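Local coordinates for protein immunoreactive 84kD antigen PG93 (Porphyromonas gingivalis, PDB 5M11) that serves as an essential bacterial surface component of the type IX secretion system, and binds zinc and calcium ions, at residues A211-Y216 with L227-A233. Numbering follows the deposited sequence.
Sequences ADGRVY and LLLSSSA
Strands 214-216 and 227-230 run antiparallel (159° between axes, closest approach 4.7 Å). A211 O comes within 3.6 Å of A233 CA. At D212 an Asx turn forms: OD1 accepts R214 N (3.1 Å), and its chi1 p carboxylate salt-bridges R214 (D212 OD2 to R214 NH2, 3.1 Å). G213 has phi/psi 98/-26; an ideal CB would clash with S231 O, and its CA lies 3.3 Å from that oxygen. G213 O accepts a weak bond from S231 N (3.0 Å). R214 faces S230 as a non-hydrogen-bonded pair. V215 N donates to L229 O (2.9 Å), V215 O accepts L228 N (2.8 Å), and V215 CG2 meets L229 CD2 at 3.7 Å; the two also pack on strands 244-247 and 252-256, respectively. Because Y216 pairs with L227, L228 and L229 together oppose V215: a beta bulge, with L228 at -89/-61. The Y216 ring takes L227 CD1 over its face (CH-pi, 4.1 Å to the centroid). The arrangement is the outer strand pair of a four-stranded antiparallel blade, typical of a beta-propeller.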
# COMPACT_ATOMS: atom_id res chain seq x y z
N ALA A 211 -33.97 7.82 -2.91
CA ALA A 211 -32.92 8.30 -3.80
C ALA A 211 -33.11 9.77 -4.16
O ALA A 211 -32.12 10.49 -4.21
CB ALA A 211 -32.88 7.47 -5.07
N ASP A 212 -34.38 10.23 -4.34
CA ASP A 212 -34.70 11.63 -4.71
C ASP A 212 -34.61 12.63 -3.52
O ASP A 212 -34.98 13.79 -3.67
CB ASP A 212 -36.08 11.74 -5.37
CG ASP A 212 -37.24 11.33 -4.49
OD1 ASP A 212 -37.39 11.93 -3.41
OD2 ASP A 212 -37.99 10.41 -4.87
N GLY A 213 -34.16 12.17 -2.35
CA GLY A 213 -34.01 13.03 -1.19
C GLY A 213 -35.12 13.00 -0.17
O GLY A 213 -34.87 13.30 1.00
N ARG A 214 -36.36 12.65 -0.57
CA ARG A 214 -37.50 12.60 0.36
C ARG A 214 -37.23 11.65 1.53
O ARG A 214 -36.44 10.72 1.37
CB ARG A 214 -38.77 12.16 -0.37
CG ARG A 214 -39.44 13.28 -1.17
CD ARG A 214 -40.73 12.81 -1.80
NE ARG A 214 -40.46 11.87 -2.88
CZ ARG A 214 -41.34 11.01 -3.36
NH1 ARG A 214 -42.57 10.96 -2.87
NH2 ARG A 214 -41.00 10.19 -4.34
N VAL A 215 -37.86 11.88 2.68
CA VAL A 215 -37.70 10.99 3.84
C VAL A 215 -39.07 10.68 4.37
O VAL A 215 -39.86 11.58 4.65
CB VAL A 215 -36.77 11.54 4.94
CG1 VAL A 215 -36.93 10.77 6.25
CG2 VAL A 215 -35.33 11.54 4.48
N TYR A 216 -39.37 9.40 4.49
CA TYR A 216 -40.66 8.97 4.96
C TYR A 216 -40.56 8.45 6.36
O TYR A 216 -39.57 7.82 6.73
CB TYR A 216 -41.26 7.94 4.01
CG TYR A 216 -41.96 8.59 2.83
CD1 TYR A 216 -43.31 8.94 2.90
CD2 TYR A 216 -41.26 8.93 1.68
CE1 TYR A 216 -43.94 9.58 1.84
CE2 TYR A 216 -41.89 9.57 0.61
CZ TYR A 216 -43.23 9.90 0.70
OH TYR A 216 -43.85 10.53 -0.33
N LEU A 227 -44.64 11.77 4.83
CA LEU A 227 -43.39 12.48 4.53
C LEU A 227 -42.92 13.28 5.74
O LEU A 227 -43.70 14.08 6.24
CB LEU A 227 -43.60 13.40 3.32
CG LEU A 227 -42.36 14.13 2.79
CD1 LEU A 227 -41.51 13.23 1.96
CD2 LEU A 227 -42.76 15.33 1.96
N LEU A 228 -41.67 13.05 6.21
CA LEU A 228 -41.09 13.77 7.37
C LEU A 228 -40.40 15.04 6.89
O LEU A 228 -40.82 16.15 7.26
CB LEU A 228 -40.16 12.87 8.20
CG LEU A 228 -39.48 13.48 9.41
CD1 LEU A 228 -40.44 13.84 10.49
CD2 LEU A 228 -38.48 12.52 9.98
N LEU A 229 -39.38 14.89 6.04
CA LEU A 229 -38.72 16.04 5.43
C LEU A 229 -38.35 15.71 3.99
O LEU A 229 -38.39 14.55 3.58
CB LEU A 229 -37.52 16.60 6.24
CG LEU A 229 -36.26 15.79 6.60
CD1 LEU A 229 -36.50 14.83 7.71
CD2 LEU A 229 -35.56 15.15 5.39
N SER A 230 -38.00 16.74 3.24
CA SER A 230 -37.59 16.62 1.85
C SER A 230 -36.15 17.07 1.73
O SER A 230 -35.89 18.25 1.48
CB SER A 230 -38.51 17.43 0.94
OG SER A 230 -39.88 17.27 1.23
N SER A 231 -35.22 16.15 1.91
CA SER A 231 -33.80 16.43 1.77
C SER A 231 -33.42 16.51 0.26
O SER A 231 -34.27 16.31 -0.61
CB SER A 231 -33.00 15.35 2.48
OG SER A 231 -31.62 15.62 2.41
N SER A 232 -32.14 16.82 -0.04
CA SER A 232 -31.65 16.88 -1.41
C SER A 232 -31.43 15.46 -1.93
O SER A 232 -31.24 14.55 -1.11
CB SER A 232 -30.36 17.69 -1.48
OG SER A 232 -29.28 17.05 -0.83
N ALA A 233 -31.45 15.27 -3.27
CA ALA A 233 -31.25 13.97 -3.92
C ALA A 233 -29.94 13.35 -3.53
O ALA A 233 -28.99 14.04 -3.17
CB ALA A 233 -31.32 14.11 -5.44